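Local coordinates for protein acyl-coenzyme A oxidase 3 (Yarrowia lipolytica, PDB 5YS9) that oxidises acyl-CoA substrates of different chain lengths to (2E)-enoyl-CoA with FAD as cofactor, reducing oxygen to hydrogen peroxide in peroxisomal fatty acid beta-oxidation, at residues N584-E595 against V615-V626. Residues are numbered along the deposited sequence; the frame is centred on the assembly and turned at random.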
loop_
_atom_site.group_PDB
_atom_site.type_symbol
_atom_site.label_atom_id
_atom_site.label_comp_id
_atom_site.label_asym_id
_atom_site.label_seq_id
_atom_site.Cartn_x
_atom_site.Cartn_y
_atom_site.Cartn_z
ATOM N N ASN A 584 -23.333 -10.545 14.714
ATOM C CA ASN A 584 -22.202 -11.428 14.487
ATOM C C ASN A 584 -21.083 -10.667 13.782
ATOM O O ASN A 584 -19.958 -10.745 14.195
ATOM C CB ASN A 584 -22.617 -12.652 13.622
ATOM C CG ASN A 584 -23.221 -13.811 14.420
ATOM O OD1 ASN A 584 -23.791 -14.697 13.808
ATOM N ND2 ASN A 584 -23.074 -13.835 15.748
ATOM N N LEU A 585 -21.406 -9.956 12.708
ATOM C CA LEU A 585 -20.437 -9.075 12.043
ATOM C C LEU A 585 -19.880 -8.045 13.004
ATOM O O LEU A 585 -18.657 -7.902 13.102
ATOM C CB LEU A 585 -21.055 -8.298 10.866
ATOM C CG LEU A 585 -20.831 -8.779 9.437
ATOM C CD1 LEU A 585 -21.202 -7.649 8.476
ATOM C CD2 LEU A 585 -19.393 -9.236 9.189
ATOM N N ALA A 586 -20.801 -7.333 13.680
ATOM C CA ALA A 586 -20.447 -6.226 14.601
ATOM C C ALA A 586 -19.534 -6.697 15.739
ATOM O O ALA A 586 -18.506 -6.079 16.030
ATOM C CB ALA A 586 -21.699 -5.559 15.150
ATOM N N ASN A 587 -19.876 -7.831 16.328
ATOM C CA ASN A 587 -19.034 -8.418 17.395
ATOM C C ASN A 587 -17.666 -8.766 16.927
ATOM O O ASN A 587 -16.718 -8.539 17.663
ATOM C CB ASN A 587 -19.685 -9.649 18.028
ATOM C CG ASN A 587 -20.817 -9.286 18.973
ATOM O OD1 ASN A 587 -21.286 -8.140 19.023
ATOM N ND2 ASN A 587 -21.233 -10.254 19.748
ATOM N N LEU A 588 -17.560 -9.289 15.699
ATOM C CA LEU A 588 -16.246 -9.618 15.098
ATOM C C LEU A 588 -15.461 -8.337 14.922
ATOM O O LEU A 588 -14.337 -8.232 15.402
ATOM C CB LEU A 588 -16.393 -10.362 13.769
ATOM C CG LEU A 588 -15.110 -10.814 13.055
ATOM C CD1 LEU A 588 -14.097 -11.572 13.962
ATOM C CD2 LEU A 588 -15.489 -11.655 11.851
ATOM N N PHE A 589 -16.083 -7.324 14.317
ATOM C CA PHE A 589 -15.419 -6.041 14.196
ATOM C C PHE A 589 -14.855 -5.603 15.552
ATOM O O PHE A 589 -13.647 -5.338 15.692
ATOM C CB PHE A 589 -16.357 -4.974 13.612
ATOM C CG PHE A 589 -15.737 -3.619 13.538
ATOM C CD1 PHE A 589 -14.616 -3.399 12.737
ATOM C CD2 PHE A 589 -16.220 -2.566 14.318
ATOM C CE1 PHE A 589 -14.002 -2.140 12.705
ATOM C CE2 PHE A 589 -15.621 -1.305 14.267
ATOM C CZ PHE A 589 -14.521 -1.092 13.453
ATOM N N THR A 590 -15.728 -5.590 16.545
ATOM C CA THR A 590 -15.455 -4.923 17.772
ATOM C C THR A 590 -14.418 -5.703 18.597
ATOM O O THR A 590 -13.487 -5.106 19.184
ATOM C CB THR A 590 -16.764 -4.659 18.551
ATOM O OG1 THR A 590 -17.623 -3.773 17.810
ATOM C CG2 THR A 590 -16.466 -4.035 19.898
ATOM N N LEU A 591 -14.571 -7.029 18.634
ATOM C CA LEU A 591 -13.640 -7.874 19.373
ATOM C C LEU A 591 -12.281 -7.988 18.685
ATOM O O LEU A 591 -11.243 -8.125 19.339
ATOM C CB LEU A 591 -14.262 -9.231 19.564
ATOM C CG LEU A 591 -15.458 -9.178 20.544
ATOM C CD1 LEU A 591 -16.415 -10.318 20.325
ATOM C CD2 LEU A 591 -14.951 -9.195 21.986
ATOM N N TRP A 592 -12.297 -7.962 17.354
ATOM C CA TRP A 592 -11.075 -7.970 16.583
ATOM C C TRP A 592 -10.297 -6.669 16.907
ATOM O O TRP A 592 -9.100 -6.719 17.239
ATOM C CB TRP A 592 -11.378 -8.171 15.072
ATOM C CG TRP A 592 -10.220 -7.914 14.200
ATOM C CD1 TRP A 592 -9.140 -8.716 14.019
ATOM C CD2 TRP A 592 -10.006 -6.755 13.412
ATOM N NE1 TRP A 592 -8.269 -8.142 13.165
ATOM C CE2 TRP A 592 -8.758 -6.928 12.766
ATOM C CE3 TRP A 592 -10.728 -5.571 13.204
ATOM C CZ2 TRP A 592 -8.203 -5.958 11.901
ATOM C CZ3 TRP A 592 -10.167 -4.587 12.347
ATOM C CH2 TRP A 592 -8.911 -4.798 11.705
ATOM N N SER A 593 -11.014 -5.536 16.874
ATOM C CA SER A 593 -10.442 -4.229 17.189
ATOM C C SER A 593 -9.815 -4.171 18.570
ATOM O O SER A 593 -8.794 -3.507 18.750
ATOM C CB SER A 593 -11.508 -3.150 17.118
ATOM O OG SER A 593 -12.070 -3.070 15.839
ATOM N N ILE A 594 -10.455 -4.814 19.534
ATOM C CA ILE A 594 -9.928 -4.958 20.875
ATOM C C ILE A 594 -8.657 -5.785 20.863
ATOM O O ILE A 594 -7.695 -5.459 21.517
ATOM C CB ILE A 594 -10.982 -5.602 21.797
ATOM C CG1 ILE A 594 -12.124 -4.625 22.047
ATOM C CG2 ILE A 594 -10.379 -6.044 23.120
ATOM C CD1 ILE A 594 -13.353 -5.234 22.667
ATOM N N GLU A 595 -8.671 -6.860 20.100
ATOM C CA GLU A 595 -7.527 -7.737 19.981
ATOM C C GLU A 595 -6.316 -7.076 19.338
ATOM O O GLU A 595 -5.194 -7.323 19.729
ATOM C CB GLU A 595 -7.922 -8.990 19.227
ATOM C CG GLU A 595 -6.825 -10.016 19.133
ATOM C CD GLU A 595 -7.220 -11.169 18.268
ATOM O OE1 GLU A 595 -7.641 -10.928 17.133
ATOM O OE2 GLU A 595 -7.124 -12.308 18.725
ATOM N N VAL A 615 -10.817 -12.994 24.526
ATOM C CA VAL A 615 -11.052 -12.155 23.357
ATOM C C VAL A 615 -10.560 -12.871 22.108
ATOM O O VAL A 615 -11.319 -12.951 21.132
ATOM C CB VAL A 615 -10.377 -10.772 23.498
ATOM C CG1 VAL A 615 -10.307 -10.038 22.167
ATOM C CG2 VAL A 615 -11.141 -9.927 24.518
ATOM N N THR A 616 -9.331 -13.421 22.150
ATOM C CA THR A 616 -8.814 -14.225 21.025
ATOM C C THR A 616 -9.803 -15.351 20.659
ATOM O O THR A 616 -10.201 -15.491 19.496
ATOM C CB THR A 616 -7.348 -14.693 21.235
ATOM O OG1 THR A 616 -6.506 -13.552 21.179
ATOM C CG2 THR A 616 -6.884 -15.625 20.148
ATOM N N GLU A 617 -10.290 -16.069 21.658
ATOM C CA GLU A 617 -11.192 -17.176 21.399
ATOM C C GLU A 617 -12.493 -16.681 20.766
ATOM O O GLU A 617 -13.046 -17.324 19.881
ATOM C CB GLU A 617 -11.444 -17.951 22.682
ATOM C CG GLU A 617 -12.185 -19.260 22.457
ATOM C CD GLU A 617 -11.949 -20.264 23.573
ATOM O OE1 GLU A 617 -10.763 -20.490 23.908
ATOM O OE2 GLU A 617 -12.942 -20.816 24.108
ATOM N N LEU A 618 -12.962 -15.515 21.193
ATOM C CA LEU A 618 -14.223 -14.978 20.672
ATOM C C LEU A 618 -14.113 -14.540 19.215
ATOM O O LEU A 618 -14.970 -14.882 18.429
ATOM C CB LEU A 618 -14.729 -13.861 21.572
ATOM C CG LEU A 618 -15.301 -14.404 22.904
ATOM C CD1 LEU A 618 -15.737 -13.265 23.811
ATOM C CD2 LEU A 618 -16.447 -15.380 22.655
ATOM N N VAL A 619 -13.008 -13.873 18.868
ATOM C CA VAL A 619 -12.692 -13.490 17.495
ATOM C C VAL A 619 -12.651 -14.748 16.576
ATOM O O VAL A 619 -13.252 -14.742 15.518
ATOM C CB VAL A 619 -11.342 -12.715 17.418
ATOM C CG1 VAL A 619 -10.915 -12.499 15.974
ATOM C CG2 VAL A 619 -11.431 -11.374 18.108
ATOM N N ASN A 620 -11.947 -15.805 16.992
ATOM C CA ASN A 620 -11.987 -17.117 16.295
ATOM C C ASN A 620 -13.377 -17.652 16.124
ATOM O O ASN A 620 -13.755 -18.067 15.003
ATOM C CB ASN A 620 -11.175 -18.185 17.002
ATOM C CG ASN A 620 -9.683 -17.910 16.979
ATOM O OD1 ASN A 620 -9.213 -17.035 16.261
ATOM N ND2 ASN A 620 -8.937 -18.627 17.806
ATOM N N HIS A 621 -14.151 -17.605 17.205
ATOM C CA HIS A 621 -15.553 -18.052 17.162
ATOM C C HIS A 621 -16.404 -17.275 16.162
ATOM O O HIS A 621 -17.106 -17.880 15.344
ATOM C CB HIS A 621 -16.182 -18.039 18.558
ATOM C CG HIS A 621 -17.657 -18.260 18.567
ATOM N ND1 HIS A 621 -18.562 -17.237 18.789
ATOM C CD2 HIS A 621 -18.388 -19.381 18.400
ATOM C CE1 HIS A 621 -19.791 -17.715 18.724
ATOM N NE2 HIS A 621 -19.710 -19.014 18.482
ATOM N N TYR A 622 -16.356 -15.955 16.214
ATOM C CA TYR A 622 -17.161 -15.132 15.285
ATOM C C TYR A 622 -16.649 -15.183 13.860
ATOM O O TYR A 622 -17.426 -15.081 12.913
ATOM C CB TYR A 622 -17.251 -13.672 15.752
ATOM C CG TYR A 622 -18.205 -13.527 16.888
ATOM C CD1 TYR A 622 -19.585 -13.596 16.663
ATOM C CD2 TYR A 622 -17.740 -13.319 18.195
ATOM C CE1 TYR A 622 -20.483 -13.448 17.713
ATOM C CE2 TYR A 622 -18.622 -13.166 19.241
ATOM C CZ TYR A 622 -19.987 -13.238 18.986
ATOM O OH TYR A 622 -20.843 -13.133 19.999
ATOM N N CYS A 623 -15.337 -15.313 13.709
ATOM C CA CYS A 623 -14.789 -15.683 12.410
ATOM C C CYS A 623 -15.560 -16.873 11.809
ATOM O O CYS A 623 -15.974 -16.802 10.680
ATOM C CB CYS A 623 -13.284 -15.991 12.501
ATOM S SG CYS A 623 -12.248 -14.529 12.310
ATOM N N LYS A 624 -15.746 -17.955 12.571
ATOM C CA LYS A 624 -16.426 -19.139 12.045
ATOM C C LYS A 624 -17.905 -18.855 11.800
ATOM O O LYS A 624 -18.442 -19.355 10.824
ATOM C CB LYS A 624 -16.274 -20.353 12.940
ATOM C CG LYS A 624 -14.848 -20.850 13.169
ATOM C CD LYS A 624 -14.846 -22.105 14.064
ATOM C CE LYS A 624 -13.805 -22.079 15.190
ATOM N NZ LYS A 624 -12.434 -22.501 14.762
ATOM N N GLU A 625 -18.540 -18.028 12.617
ATOM C CA GLU A 625 -19.983 -17.703 12.424
ATOM C C GLU A 625 -20.244 -16.839 11.194
ATOM O O GLU A 625 -21.268 -16.985 10.505
ATOM C CB GLU A 625 -20.589 -16.999 13.664
ATOM C CG GLU A 625 -20.655 -17.875 14.914
ATOM C CD GLU A 625 -21.418 -19.180 14.686
ATOM O OE1 GLU A 625 -22.663 -19.135 14.621
ATOM O OE2 GLU A 625 -20.771 -20.249 14.558
ATOM N N VAL A 626 -19.309 -15.934 10.946
ATOM C CA VAL A 626 -19.347 -15.053 9.813
ATOM C C VAL A 626 -18.993 -15.830 8.535
ATOM O O VAL A 626 -19.720 -15.735 7.521
ATOM C CB VAL A 626 -18.480 -13.814 10.084
ATOM C CG1 VAL A 626 -18.204 -13.018 8.827
ATOM C CG2 VAL A 626 -19.202 -12.942 11.102
#
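The phenol ring of Y622 enters a hole among N584, N587, L588 and L591, with N587 over one of its faces. There CB of N587 stands 3.8 Å from the ring centroid and 13° off the ring normal, a CH-pi contact, while the amide plane stands nearly upright on the ring. With CG of N587 beside its backbone N, the amide reaches the end of the phenol, and ND2 hydrogen-bonds to Y622 OH at 2.9 Å, the oxygen close to the amide plane. ND2 also bonds to K505 O and OD1 to Y567 OH, so both ends of this buried amide are held. N584 brings ND2 to the ring edge, 3.3 Å from CE1 of Y622, and L591 reaches CE2 obliquely with CD1. Were Y622 replaced by an alanine, the hole between N584 and L591 would probably be left unfilled and N587 ND2 would lose one of its two acceptors.

Such interlocking illustrates knobs-into-holes packing between antiparallel helices, here 579-596 and 609-628 of the helical C-terminal region of an acyl-CoA oxidase; the short segments cross at -147° with axes 9.0 Å apart. Reciprocally, L588 is a knob among V619, Y622, C623 and V626. Its CG is anti to the backbone N (chi1 -178°), and its branches divide: CD1 lies 3.9 Å from C623 SG, whereas CD2 meets V626 CG2. V619 fills a third hole, among L588, L591, W592 and E595, pressing CG2 to 3.8 Å from L591 CB.

Towards the other end, V615 lays CG1 on E595 CB, and E595 extends its chain across T616, whose OG1 donates to the anti lone pair of OE2 at 2.8 Å. The second carboxylate oxygen, OE1, forms a salt bridge with R353.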